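Local coordinates for methylocystis parvus OBBP MbnE (Methylocystis parvus OBBP, PDB 5ICQ), which probably binds methanobactin, a copper-chelating peptide, in the periplasm as a solute-binding protein of the family 5 type, at residues Val127-Asp132 with Ile196-Pro201; Phe150-Leu155 with Val181-Thr186; Ala277-Leu282 with Tyr298-Leu303; Arg362-Phe367 with Ser373-Gly378; Lys382-Leu387 with Glu397-Glu402. All blocks are in the same frame, centred on the assembly; numbering follows the deposited sequence.

In the fold
Running from the N terminus, strand 126-131 opens interaction 1, and before its loop closes on helix 193-198 the chain completes interaction 2, in which helix 145-158 meets strand 180-184. Interaction 2 is therefore nested inside interaction 1, and the two touch through backbone pairing of the neighbouring strands 126-131 and 180-184. The other three follow in series. Interaction 3 joins the end of helix 271-279 to the start of helix 301-304, about 44 Å from interaction 1, centre to centre. Interaction 4 folds the loop after strand 361-362 on itself, and interaction 5 then pairs helices 381-387 and 396-399; their centres lie about 12 Å apart. None of the five cross along the chain.

Interaction 1: residues Val127-Asp132 with Ile196-Pro201; sequences VTFHLD and ILAIMP
The ring of Phe129 meets the methyl of Ala198 at the tight end of this contact, with Phe129 CE1 3.7 Å from Ala198 CB. Phe129 CZ is equally near the backbone, 3.7 Å from Ala198 CA, so the far end of the ring rests on both the methyl and the main chain of the last helical turn. The ring gets there because Phe129 CG stands beside its own backbone N, opposite the carbonyl carbon (chi1 -63°), which sends the side chain off the strand. One ring face carries Val127 CG2, 3.9 Å above the plane, so two residues from the same side of the strand pack on each other as well as on the helix. Leu197 is held more loosely: its CD1 is 4.3 Å from Val127 CG1, and its CB lies 4.4 Å from Phe129 CE2. Beyond Ala198 the helix gives way, and Ile199 turns its side chain away from the strand to an exposed position. Strand 126-131 runs between strands 109-120 and 180-184, antiparallel to both. Phe129 also touches Ile118 and Leu99, Ala198 touches Leu110, and Tyr167 of helix 161-168 lies against Leu197, so helix 193-198 touches both this sheet and helix 161-168.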
# COMPACT_ATOMS: atom_id res chain seq x y z
N VAL A 127 3.98 -2.75 -26.40
CA VAL A 127 3.10 -3.82 -25.96
C VAL A 127 1.80 -3.77 -26.75
O VAL A 127 1.20 -2.70 -26.90
CB VAL A 127 2.84 -3.75 -24.44
CG1 VAL A 127 2.26 -2.39 -24.03
CG2 VAL A 127 1.95 -4.91 -24.00
N THR A 128 1.38 -4.92 -27.27
CA THR A 128 0.09 -5.08 -27.92
C THR A 128 -0.75 -6.07 -27.13
O THR A 128 -0.28 -7.16 -26.79
CB THR A 128 0.23 -5.54 -29.37
OG1 THR A 128 0.92 -4.54 -30.13
CG2 THR A 128 -1.15 -5.77 -30.00
N PHE A 129 -1.99 -5.70 -26.85
CA PHE A 129 -2.94 -6.57 -26.18
C PHE A 129 -3.87 -7.18 -27.22
O PHE A 129 -4.45 -6.46 -28.04
CB PHE A 129 -3.75 -5.80 -25.14
CG PHE A 129 -2.91 -5.25 -24.03
CD1 PHE A 129 -2.62 -6.02 -22.92
CD2 PHE A 129 -2.41 -3.96 -24.09
CE1 PHE A 129 -1.84 -5.52 -21.87
CE2 PHE A 129 -1.64 -3.44 -23.06
CZ PHE A 129 -1.35 -4.23 -21.94
N HIS A 130 -4.00 -8.50 -27.19
CA HIS A 130 -4.97 -9.22 -28.02
C HIS A 130 -6.22 -9.46 -27.18
O HIS A 130 -6.18 -10.24 -26.22
CB HIS A 130 -4.40 -10.55 -28.51
CG HIS A 130 -3.33 -10.41 -29.54
ND1 HIS A 130 -2.09 -9.87 -29.26
CD2 HIS A 130 -3.30 -10.77 -30.85
CE1 HIS A 130 -1.35 -9.89 -30.36
NE2 HIS A 130 -2.06 -10.43 -31.33
N LEU A 131 -7.33 -8.83 -27.55
CA LEU A 131 -8.55 -8.90 -26.75
C LEU A 131 -9.28 -10.22 -26.96
O LEU A 131 -9.31 -10.76 -28.07
CB LEU A 131 -9.48 -7.74 -27.09
CG LEU A 131 -8.84 -6.35 -27.06
CD1 LEU A 131 -9.87 -5.28 -27.38
CD2 LEU A 131 -8.21 -6.11 -25.71
N ASP A 132 -9.88 -10.72 -25.89
CA ASP A 132 -10.65 -11.97 -25.95
C ASP A 132 -11.98 -11.70 -26.66
O ASP A 132 -12.77 -10.88 -26.17
CB ASP A 132 -10.91 -12.51 -24.54
CG ASP A 132 -11.38 -13.96 -24.54
OD1 ASP A 132 -12.18 -14.34 -25.43
OD2 ASP A 132 -10.94 -14.72 -23.66
N ILE A 196 1.17 -1.23 -15.85
CA ILE A 196 0.20 -0.18 -15.52
C ILE A 196 -0.88 -0.11 -16.60
O ILE A 196 -2.08 0.01 -16.30
CB ILE A 196 0.92 1.17 -15.35
CG1 ILE A 196 1.77 1.15 -14.07
CG2 ILE A 196 -0.08 2.32 -15.30
CD1 ILE A 196 2.77 2.28 -14.01
N LEU A 197 -0.49 -0.17 -17.87
CA LEU A 197 -1.48 -0.19 -18.95
C LEU A 197 -2.35 -1.43 -18.88
O LEU A 197 -3.55 -1.38 -19.20
CB LEU A 197 -0.78 -0.11 -20.31
CG LEU A 197 -0.01 1.18 -20.59
CD1 LEU A 197 0.84 1.05 -21.85
CD2 LEU A 197 -0.98 2.34 -20.71
N ALA A 198 -1.77 -2.56 -18.48
CA ALA A 198 -2.51 -3.82 -18.42
C ALA A 198 -3.57 -3.84 -17.32
O ALA A 198 -4.51 -4.63 -17.41
CB ALA A 198 -1.52 -4.97 -18.21
N ILE A 199 -3.45 -3.01 -16.28
CA ILE A 199 -4.45 -3.02 -15.23
C ILE A 199 -5.42 -1.84 -15.34
O ILE A 199 -6.25 -1.65 -14.45
CB ILE A 199 -3.81 -3.07 -13.84
CG1 ILE A 199 -2.87 -1.88 -13.62
CG2 ILE A 199 -3.05 -4.39 -13.65
CD1 ILE A 199 -2.25 -1.85 -12.18
N MET A 200 -5.33 -1.06 -16.42
CA MET A 200 -6.31 0.00 -16.65
C MET A 200 -7.71 -0.61 -16.74
O MET A 200 -7.89 -1.63 -17.40
CB MET A 200 -5.99 0.74 -17.95
CG MET A 200 -6.98 1.84 -18.31
SD MET A 200 -6.87 2.32 -20.05
CE MET A 200 -7.64 0.90 -20.82
N PRO A 201 -8.73 -0.01 -16.10
CA PRO A 201 -10.10 -0.52 -16.27
C PRO A 201 -10.60 -0.26 -17.68
O PRO A 201 -10.29 0.77 -18.28
CB PRO A 201 -10.90 0.27 -15.24
CG PRO A 201 -10.14 1.57 -15.13
CD PRO A 201 -8.70 1.15 -15.19

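Interaction 2: residues Phe150-Leu155 with Val181-Thr186; sequences FSFDLL and VAYDLT
Asp184 OD1, one residue on from the Tyr183 ring that meets Phe152, is gripped by three groups. Thr186 OG1 donates to Asp184 OD1 at 2.8 Å, from the syn side of the carboxylate. Thr186 N reaches Asp184 OD1 at 3.0 Å, closing an Asx turn where the strand ends, and Arg126 adds a salt bridge. The contact with the helix is of another kind. Tyr183 CE1 lies over one face of the Phe152 ring, 3.8 Å above the plane and shifted toward its rim. The ring centroids are 5.3 Å apart and the planes are inclined by 59°, an oblique pairing in which the two side chains run antiparallel, one alongside the other. Phe152 has CG opposite its backbone N (chi1 173°), which carries the ring from helix 145-158 toward the sheet; Tyr183 OH passes 3.9 Å from Phe152 CB. Phe152 also meets the ring of Tyr167 and touches Leu197, and Tyr183 touches Leu197 too. A serine in place of Phe152 would probably open a gap beside Tyr183 and Tyr167 and let their rings shift. Between helix and strand the adhesion is thus dispersive, ring on ring, whereas the Asp184 bonds lie at the strand's end, away from the rings, where they probably help fix the turn.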
# COMPACT_ATOMS: atom_id res chain seq x y z
N PHE A 150 -10.84 4.42 -25.91
CA PHE A 150 -11.71 5.39 -25.24
C PHE A 150 -11.35 5.52 -23.76
O PHE A 150 -11.28 6.64 -23.22
CB PHE A 150 -13.17 4.95 -25.40
CG PHE A 150 -14.12 5.56 -24.41
CD1 PHE A 150 -14.64 6.83 -24.63
CD2 PHE A 150 -14.53 4.86 -23.29
CE1 PHE A 150 -15.54 7.40 -23.73
CE2 PHE A 150 -15.42 5.43 -22.37
CZ PHE A 150 -15.93 6.71 -22.61
N SER A 151 -11.11 4.39 -23.09
CA SER A 151 -10.80 4.42 -21.67
C SER A 151 -9.42 5.03 -21.43
O SER A 151 -9.24 5.81 -20.50
CB SER A 151 -10.86 3.00 -21.10
OG SER A 151 -12.16 2.44 -21.25
N PHE A 152 -8.45 4.64 -22.26
CA PHE A 152 -7.11 5.22 -22.16
C PHE A 152 -7.15 6.74 -22.31
O PHE A 152 -6.58 7.47 -21.50
CB PHE A 152 -6.21 4.60 -23.23
CG PHE A 152 -4.85 5.24 -23.34
CD1 PHE A 152 -3.85 4.94 -22.42
CD2 PHE A 152 -4.58 6.14 -24.36
CE1 PHE A 152 -2.60 5.53 -22.52
CE2 PHE A 152 -3.32 6.73 -24.46
CZ PHE A 152 -2.33 6.42 -23.54
N ASP A 153 -7.83 7.22 -23.36
CA ASP A 153 -7.91 8.67 -23.58
C ASP A 153 -8.61 9.38 -22.43
O ASP A 153 -8.17 10.46 -22.00
CB ASP A 153 -8.65 8.96 -24.88
CG ASP A 153 -7.85 8.57 -26.10
OD1 ASP A 153 -6.60 8.60 -26.03
OD2 ASP A 153 -8.48 8.25 -27.13
N LEU A 154 -9.71 8.81 -21.93
CA LEU A 154 -10.47 9.44 -20.85
C LEU A 154 -9.65 9.50 -19.57
O LEU A 154 -9.61 10.53 -18.89
CB LEU A 154 -11.77 8.67 -20.61
CG LEU A 154 -12.61 9.08 -19.39
CD1 LEU A 154 -13.11 10.52 -19.55
CD2 LEU A 154 -13.78 8.13 -19.21
N LEU A 155 -8.99 8.40 -19.23
CA LEU A 155 -8.26 8.35 -17.97
C LEU A 155 -6.97 9.15 -18.04
O LEU A 155 -6.53 9.71 -17.03
CB LEU A 155 -7.97 6.89 -17.61
CG LEU A 155 -9.26 6.13 -17.29
CD1 LEU A 155 -9.02 4.61 -17.27
CD2 LEU A 155 -9.84 6.60 -15.96
N VAL A 181 -4.94 -3.83 -29.38
CA VAL A 181 -4.56 -2.48 -28.96
C VAL A 181 -3.03 -2.44 -28.87
O VAL A 181 -2.44 -3.19 -28.08
CB VAL A 181 -5.18 -2.09 -27.61
CG1 VAL A 181 -4.75 -0.68 -27.22
CG2 VAL A 181 -6.69 -2.23 -27.66
N ALA A 182 -2.41 -1.57 -29.66
CA ALA A 182 -0.96 -1.45 -29.74
C ALA A 182 -0.53 -0.15 -29.06
O ALA A 182 -0.97 0.94 -29.44
CB ALA A 182 -0.49 -1.47 -31.20
N TYR A 183 0.34 -0.27 -28.06
CA TYR A 183 0.92 0.88 -27.38
C TYR A 183 2.40 1.01 -27.77
O TYR A 183 3.18 0.07 -27.59
CB TYR A 183 0.81 0.76 -25.86
CG TYR A 183 -0.60 0.87 -25.30
CD1 TYR A 183 -1.23 2.10 -25.21
CD2 TYR A 183 -1.27 -0.25 -24.82
CE1 TYR A 183 -2.50 2.22 -24.69
CE2 TYR A 183 -2.55 -0.14 -24.29
CZ TYR A 183 -3.15 1.09 -24.22
OH TYR A 183 -4.42 1.20 -23.69
N ASP A 184 2.75 2.18 -28.31
CA ASP A 184 4.13 2.58 -28.62
C ASP A 184 4.78 3.21 -27.39
O ASP A 184 4.39 4.29 -26.96
CB ASP A 184 4.07 3.52 -29.82
CG ASP A 184 5.38 4.26 -30.11
OD1 ASP A 184 6.25 4.44 -29.26
OD2 ASP A 184 5.57 4.65 -31.28
N LEU A 185 5.81 2.54 -26.85
CA LEU A 185 6.56 3.08 -25.71
C LEU A 185 8.02 3.37 -26.07
O LEU A 185 8.88 3.35 -25.19
CB LEU A 185 6.50 2.12 -24.52
CG LEU A 185 5.16 1.45 -24.20
CD1 LEU A 185 5.30 0.49 -23.00
CD2 LEU A 185 4.11 2.49 -23.94
N THR A 186 8.35 3.63 -27.34
CA THR A 186 9.75 3.91 -27.68
C THR A 186 10.26 5.16 -26.97
O THR A 186 9.59 6.20 -26.95
CB THR A 186 9.96 4.07 -29.18
OG1 THR A 186 8.93 4.88 -29.76
CG2 THR A 186 10.13 2.72 -29.90

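Interaction 3: residues Ala277-Leu282 with Tyr298-Leu303; sequences AFKAGL and YDFPAL
Phe300 projects its ring from between the backbone N and the carbonyl carbon (chi1 52°), while Lys279 holds CG beside its own backbone N, opposite the carbonyl carbon (chi1 -71°); together these turns lay the lysine's methylenes over the ring. Lys279 CG sits above the centre of the ring, 3.6 Å from its centroid and only 10° off the normal, a CH-pi contact. Lys279 CD is displaced toward the rim and comes 3.4 Å from Phe300 CD2. The opposite face of the same ring carries Leu303 CB, 4.1 Å above the plane, so the phenyl is sandwiched between aliphatic groups. Phe278 comes at the ring's edge: its CE2 is 3.9 Å from Phe300 CZ, and the two side chains are nearly perpendicular to each other. Phe300 occupies the N-cap position of helix 301-304, while helix 271-279 ends in a Schellman motif at Gly281, whose phi is positive. Met308 of strand 308-313 touches both phenylalanines. The lysine's ammonium group takes no part in the CH-pi contact; NZ forms a salt bridge with Glu276 on its own helix. The charge thus finds its partner outside the two segments, and what joins them is hydrocarbon on aromatic ring.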
# COMPACT_ATOMS: atom_id res chain seq x y z
N ALA A 277 -22.78 -4.26 14.86
CA ALA A 277 -23.49 -4.99 13.81
C ALA A 277 -22.87 -6.37 13.59
O ALA A 277 -23.59 -7.35 13.35
CB ALA A 277 -23.48 -4.19 12.51
N PHE A 278 -21.54 -6.47 13.69
CA PHE A 278 -20.89 -7.78 13.60
C PHE A 278 -21.32 -8.68 14.75
O PHE A 278 -21.68 -9.85 14.55
CB PHE A 278 -19.38 -7.62 13.59
CG PHE A 278 -18.64 -8.92 13.51
CD1 PHE A 278 -18.54 -9.59 12.30
CD2 PHE A 278 -18.06 -9.48 14.64
CE1 PHE A 278 -17.86 -10.80 12.22
CE2 PHE A 278 -17.39 -10.70 14.56
CZ PHE A 278 -17.29 -11.35 13.36
N LYS A 279 -21.29 -8.16 15.98
CA LYS A 279 -21.68 -8.98 17.12
C LYS A 279 -23.13 -9.45 17.01
O LYS A 279 -23.45 -10.57 17.43
CB LYS A 279 -21.46 -8.21 18.42
CG LYS A 279 -20.00 -8.02 18.78
CD LYS A 279 -19.86 -7.62 20.25
CE LYS A 279 -20.36 -6.22 20.50
NZ LYS A 279 -20.22 -5.82 21.93
N ALA A 280 -24.00 -8.63 16.43
CA ALA A 280 -25.40 -9.00 16.26
C ALA A 280 -25.62 -9.96 15.09
O ALA A 280 -26.76 -10.40 14.90
CB ALA A 280 -26.25 -7.74 16.06
N GLY A 281 -24.59 -10.29 14.32
CA GLY A 281 -24.77 -11.22 13.22
C GLY A 281 -25.30 -10.60 11.94
O GLY A 281 -25.71 -11.34 11.04
N LEU A 282 -25.29 -9.27 11.84
CA LEU A 282 -25.75 -8.56 10.65
C LEU A 282 -24.64 -8.35 9.63
O LEU A 282 -24.93 -8.00 8.48
CB LEU A 282 -26.32 -7.20 11.03
CG LEU A 282 -27.39 -7.16 12.11
CD1 LEU A 282 -27.72 -5.71 12.46
CD2 LEU A 282 -28.63 -7.90 11.65
N TYR A 298 -13.60 -9.28 22.31
CA TYR A 298 -14.11 -10.47 21.61
C TYR A 298 -14.56 -11.54 22.59
O TYR A 298 -14.28 -12.73 22.41
CB TYR A 298 -13.07 -11.00 20.63
CG TYR A 298 -13.01 -10.14 19.39
CD1 TYR A 298 -12.27 -8.96 19.39
CD2 TYR A 298 -13.72 -10.48 18.24
CE1 TYR A 298 -12.23 -8.15 18.26
CE2 TYR A 298 -13.68 -9.67 17.10
CZ TYR A 298 -12.94 -8.50 17.13
OH TYR A 298 -12.87 -7.69 16.03
N ASP A 299 -15.27 -11.14 23.64
CA ASP A 299 -15.82 -12.09 24.60
C ASP A 299 -17.34 -12.02 24.56
O ASP A 299 -17.98 -11.74 25.58
CB ASP A 299 -15.29 -11.79 26.00
CG ASP A 299 -15.73 -12.84 27.03
OD1 ASP A 299 -15.87 -14.02 26.65
OD2 ASP A 299 -15.93 -12.48 28.20
N PHE A 300 -17.93 -12.25 23.40
CA PHE A 300 -19.38 -12.26 23.27
C PHE A 300 -19.86 -13.65 22.87
O PHE A 300 -19.06 -14.48 22.40
CB PHE A 300 -19.85 -11.18 22.29
CG PHE A 300 -19.19 -11.20 20.94
CD1 PHE A 300 -19.76 -11.89 19.88
CD2 PHE A 300 -18.03 -10.48 20.71
CE1 PHE A 300 -19.16 -11.89 18.63
CE2 PHE A 300 -17.43 -10.47 19.46
CZ PHE A 300 -18.00 -11.18 18.42
N PRO A 301 -21.14 -13.97 23.10
CA PRO A 301 -21.57 -15.39 23.01
C PRO A 301 -21.34 -16.04 21.66
O PRO A 301 -20.85 -17.18 21.61
CB PRO A 301 -23.06 -15.31 23.36
CG PRO A 301 -23.19 -14.09 24.20
CD PRO A 301 -22.21 -13.11 23.64
N ALA A 302 -21.68 -15.36 20.56
CA ALA A 302 -21.52 -15.95 19.24
C ALA A 302 -20.09 -16.40 18.99
O ALA A 302 -19.85 -17.38 18.27
CB ALA A 302 -21.97 -14.96 18.17
N LEU A 303 -19.12 -15.69 19.58
CA LEU A 303 -17.73 -16.10 19.48
C LEU A 303 -17.48 -17.40 20.24
O LEU A 303 -16.69 -18.24 19.81
CB LEU A 303 -16.84 -14.97 20.01
CG LEU A 303 -15.46 -14.71 19.42
CD1 LEU A 303 -14.49 -15.82 19.78
CD2 LEU A 303 -15.58 -14.55 17.91

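Interaction 4: residues Arg362-Phe367 with Ser373-Gly378; sequences RTKSFF and SSSGRG
Ser373, Ser375 and Ser365 carry this contact. Ser365 OG and Ser373 OG stand 3.1 Å apart where the two arms of the loop meet, and each oxygen also serves its own arm. Ser365 OG accepts from Phe367 N at 2.9 Å, while Ser373 OG accepts from Ser375 N at 3.1 Å; both are ST turns. Each hydroxyl points away from its own backbone N (chi1 162° in Ser365, -177° in Ser373), which brings the two oxygens to the shared boundary. Ser373 CB is pressed against the main chain as well, 3.2 Å from Phe367 O. Ser375 meets Lys364 more loosely, its OG lying 3.8 Å from Lys364 CE, alongside the lysine's aliphatic chain. A type II turn from Ser374 to Arg377 then folds the second arm back, and Arg377 NH1 donates to Ser373 O at 2.8 Å, with that oxygen close to the plane of the guanidinium group. In the chain the loop follows strand 361-362 and precedes helix 381-387; it packs against helix 547-563. Asp558 of that helix bonds Ser365 OG and Ser374 OG through OD2 and Phe366 N through OD1, holding both arms at once, while Thr363 pairs with Leu570 of strand 567-572.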
# COMPACT_ATOMS: atom_id res chain seq x y z
N ARG A 362 8.14 -3.71 16.67
CA ARG A 362 8.89 -2.57 16.14
C ARG A 362 9.11 -2.73 14.64
O ARG A 362 9.44 -3.82 14.17
CB ARG A 362 10.24 -2.43 16.85
CG ARG A 362 10.94 -1.08 16.58
CD ARG A 362 10.28 0.07 17.40
NE ARG A 362 10.74 1.39 16.98
CZ ARG A 362 11.80 2.03 17.49
NH1 ARG A 362 12.52 1.46 18.45
NH2 ARG A 362 12.14 3.22 17.02
N THR A 363 8.93 -1.63 13.90
CA THR A 363 9.31 -1.61 12.49
C THR A 363 10.81 -1.38 12.34
O THR A 363 11.36 -0.40 12.87
CB THR A 363 8.52 -0.53 11.75
OG1 THR A 363 7.12 -0.82 11.87
CG2 THR A 363 8.91 -0.50 10.27
N LYS A 364 11.49 -2.29 11.64
CA LYS A 364 12.95 -2.27 11.56
C LYS A 364 13.48 -1.99 10.16
O LYS A 364 14.70 -1.93 9.98
CB LYS A 364 13.53 -3.61 12.06
CG LYS A 364 13.05 -3.98 13.45
CD LYS A 364 13.96 -5.01 14.13
CE LYS A 364 13.73 -6.40 13.60
NZ LYS A 364 14.35 -7.42 14.50
N SER A 365 12.60 -1.81 9.18
CA SER A 365 13.01 -1.74 7.79
C SER A 365 11.89 -1.04 7.02
O SER A 365 10.74 -1.05 7.46
CB SER A 365 13.28 -3.15 7.23
OG SER A 365 13.27 -3.17 5.81
N PHE A 366 12.25 -0.42 5.90
CA PHE A 366 11.22 0.11 5.02
C PHE A 366 10.47 -0.99 4.28
O PHE A 366 9.43 -0.70 3.68
CB PHE A 366 11.82 1.11 4.02
CG PHE A 366 12.13 2.43 4.65
CD1 PHE A 366 13.35 2.65 5.27
CD2 PHE A 366 11.16 3.43 4.69
CE1 PHE A 366 13.62 3.87 5.91
CE2 PHE A 366 11.42 4.64 5.30
CZ PHE A 366 12.65 4.86 5.91
N PHE A 367 10.96 -2.23 4.31
CA PHE A 367 10.28 -3.37 3.71
C PHE A 367 10.34 -4.53 4.70
O PHE A 367 10.88 -5.60 4.43
CB PHE A 367 10.91 -3.73 2.36
CG PHE A 367 10.91 -2.60 1.39
CD1 PHE A 367 9.82 -2.37 0.57
CD2 PHE A 367 11.97 -1.71 1.35
CE1 PHE A 367 9.80 -1.30 -0.30
CE2 PHE A 367 11.96 -0.63 0.48
CZ PHE A 367 10.87 -0.43 -0.34
N SER A 373 13.77 -7.04 2.84
CA SER A 373 14.31 -6.32 3.99
C SER A 373 15.82 -6.48 4.09
O SER A 373 16.36 -7.57 3.86
CB SER A 373 13.66 -6.86 5.26
OG SER A 373 14.11 -6.14 6.38
N SER A 374 16.51 -5.39 4.45
CA SER A 374 17.93 -5.50 4.80
C SER A 374 18.15 -5.95 6.24
O SER A 374 19.29 -6.23 6.61
CB SER A 374 18.64 -4.15 4.60
OG SER A 374 18.18 -3.18 5.51
N SER A 375 17.09 -6.07 7.04
CA SER A 375 17.23 -6.26 8.47
C SER A 375 17.85 -7.63 8.78
O SER A 375 17.34 -8.66 8.33
CB SER A 375 15.85 -6.13 9.13
OG SER A 375 15.90 -6.46 10.51
N GLY A 376 18.94 -7.62 9.53
CA GLY A 376 19.58 -8.86 9.95
C GLY A 376 20.26 -9.64 8.86
O GLY A 376 20.60 -10.81 9.06
N ARG A 377 20.49 -9.03 7.69
CA ARG A 377 21.15 -9.68 6.56
C ARG A 377 22.37 -8.87 6.18
O ARG A 377 22.26 -7.66 5.95
CB ARG A 377 20.20 -9.80 5.36
CG ARG A 377 18.89 -10.50 5.66
CD ARG A 377 18.06 -10.69 4.41
NE ARG A 377 16.97 -11.65 4.62
CZ ARG A 377 15.68 -11.38 4.47
NH1 ARG A 377 15.28 -10.16 4.09
NH2 ARG A 377 14.78 -12.33 4.68
N GLY A 378 23.53 -9.52 6.11
CA GLY A 378 24.71 -8.84 5.60
C GLY A 378 24.57 -8.55 4.11
O GLY A 378 23.97 -9.33 3.37

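Interaction 5: residues Lys382-Leu387 with Glu397-Glu402; sequences KERALL and EILEGE
Arg384 holds Glu400 end-on with two nitrogens, one for each carboxylate oxygen. Arg384 NH2 donates to Glu400 OE1 at 3.0 Å and Arg384 NH1 to Glu400 OE2 at 3.1 Å, both nearly straight, with N-H...O angles of 165° and 163°. The oxygens lie close to the guanidinium plane and are met on their syn sides, though the carboxylate is twisted 28° from that plane. Glu400 starts out pointing away from the arginine, and its bend at chi2 folds the carboxylate back to it; Arg384 reaches across nearly straight. The third nitrogen of the guanidinium, NE, is occupied too, by Ala379 O. Beside the bridge, Leu399 CD2 is 3.5 Å from Arg384 NH1, and Leu399 CD1 makes an apolar contact with Leu387 CD1 at 3.9 Å. Among the neighbouring polar groups, Glu383 OE1 forms a salt bridge with Arg559, which also bonds Ile398 O through NH1. A methionine in place of Arg384 would probably leave Glu400 without its counter-charge and free to turn, and Ala379 O without the donor NE. Helix 396-399 closes with a Schellman motif: Glu402 N bonds Glu397 O and Gly401 N bonds Ile398 O, with Gly401 at positive phi. This is a helix C-terminus in which the residue just before the glycine is tied back to the adjacent helix by a bidentate salt bridge.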
# COMPACT_ATOMS: atom_id res chain seq x y z
N LYS A 382 26.84 -8.66 -4.53
CA LYS A 382 26.11 -7.91 -5.56
C LYS A 382 25.58 -6.60 -5.00
O LYS A 382 25.55 -5.59 -5.70
CB LYS A 382 24.95 -8.73 -6.14
CG LYS A 382 25.31 -9.93 -6.98
CD LYS A 382 26.13 -10.93 -6.26
CE LYS A 382 25.45 -11.41 -5.05
NZ LYS A 382 26.38 -12.02 -4.12
N GLU A 383 25.11 -6.61 -3.74
CA GLU A 383 24.69 -5.36 -3.11
C GLU A 383 25.86 -4.40 -3.00
O GLU A 383 25.72 -3.20 -3.26
CB GLU A 383 24.12 -5.62 -1.72
CG GLU A 383 22.73 -6.17 -1.66
CD GLU A 383 22.19 -6.07 -0.24
OE1 GLU A 383 21.91 -4.93 0.19
OE2 GLU A 383 22.10 -7.11 0.44
N ARG A 384 27.02 -4.91 -2.58
CA ARG A 384 28.18 -4.03 -2.42
C ARG A 384 28.62 -3.45 -3.75
O ARG A 384 29.04 -2.29 -3.82
CB ARG A 384 29.31 -4.81 -1.73
CG ARG A 384 28.98 -5.14 -0.26
CD ARG A 384 29.97 -6.16 0.37
NE ARG A 384 29.35 -6.86 1.50
CZ ARG A 384 29.52 -6.54 2.78
NH1 ARG A 384 30.30 -5.53 3.13
NH2 ARG A 384 28.90 -7.25 3.73
N ALA A 385 28.46 -4.20 -4.84
CA ALA A 385 28.78 -3.67 -6.15
C ALA A 385 27.82 -2.54 -6.53
O ALA A 385 28.24 -1.54 -7.10
CB ALA A 385 28.76 -4.79 -7.20
N LEU A 386 26.52 -2.70 -6.22
CA LEU A 386 25.56 -1.62 -6.47
C LEU A 386 25.92 -0.37 -5.69
O LEU A 386 25.72 0.76 -6.17
CB LEU A 386 24.14 -2.05 -6.09
CG LEU A 386 23.41 -3.02 -7.01
CD1 LEU A 386 22.04 -3.34 -6.44
CD2 LEU A 386 23.29 -2.44 -8.41
N LEU A 387 26.41 -0.54 -4.47
CA LEU A 387 26.72 0.57 -3.58
C LEU A 387 28.10 1.17 -3.83
O LEU A 387 28.41 2.20 -3.23
CB LEU A 387 26.61 0.11 -2.12
CG LEU A 387 25.21 -0.31 -1.65
CD1 LEU A 387 25.28 -1.02 -0.30
CD2 LEU A 387 24.31 0.92 -1.55
N GLU A 397 27.21 -0.52 10.49
CA GLU A 397 26.29 -1.31 11.30
C GLU A 397 25.12 -1.81 10.45
O GLU A 397 24.62 -2.92 10.64
CB GLU A 397 25.78 -0.47 12.48
CG GLU A 397 25.07 0.84 12.06
CD GLU A 397 24.70 1.77 13.22
OE1 GLU A 397 24.84 1.38 14.40
OE2 GLU A 397 24.25 2.90 12.94
N ILE A 398 24.69 -1.00 9.48
CA ILE A 398 23.59 -1.39 8.61
C ILE A 398 24.09 -2.25 7.45
O ILE A 398 23.41 -3.20 7.02
CB ILE A 398 22.87 -0.11 8.15
CG1 ILE A 398 22.09 0.46 9.33
CG2 ILE A 398 21.95 -0.40 6.95
CD1 ILE A 398 21.58 1.87 9.15
N LEU A 399 25.29 -1.96 6.94
CA LEU A 399 25.84 -2.74 5.84
C LEU A 399 26.00 -4.21 6.23
O LEU A 399 25.75 -5.11 5.42
CB LEU A 399 27.19 -2.17 5.40
CG LEU A 399 27.83 -2.76 4.13
CD1 LEU A 399 27.02 -2.42 2.89
CD2 LEU A 399 29.28 -2.29 3.98
N GLU A 400 26.37 -4.47 7.48
CA GLU A 400 26.62 -5.84 7.91
C GLU A 400 25.38 -6.54 8.48
O GLU A 400 25.47 -7.71 8.87
CB GLU A 400 27.77 -5.87 8.92
CG GLU A 400 29.08 -5.28 8.39
CD GLU A 400 29.51 -5.86 7.03
OE1 GLU A 400 29.22 -7.05 6.74
OE2 GLU A 400 30.16 -5.13 6.25
N GLY A 401 24.23 -5.86 8.51
CA GLY A 401 23.02 -6.47 9.02
C GLY A 401 22.96 -6.61 10.53
O GLY A 401 22.24 -7.47 11.03
N GLU A 402 23.71 -5.79 11.27
CA GLU A 402 23.70 -5.82 12.73
C GLU A 402 22.80 -4.77 13.34
O GLU A 402 22.57 -4.80 14.56
CB GLU A 402 25.12 -5.62 13.28
CG GLU A 402 26.09 -6.68 12.81
CD GLU A 402 27.41 -6.62 13.55
OE1 GLU A 402 27.61 -5.67 14.35
OE2 GLU A 402 28.23 -7.52 13.34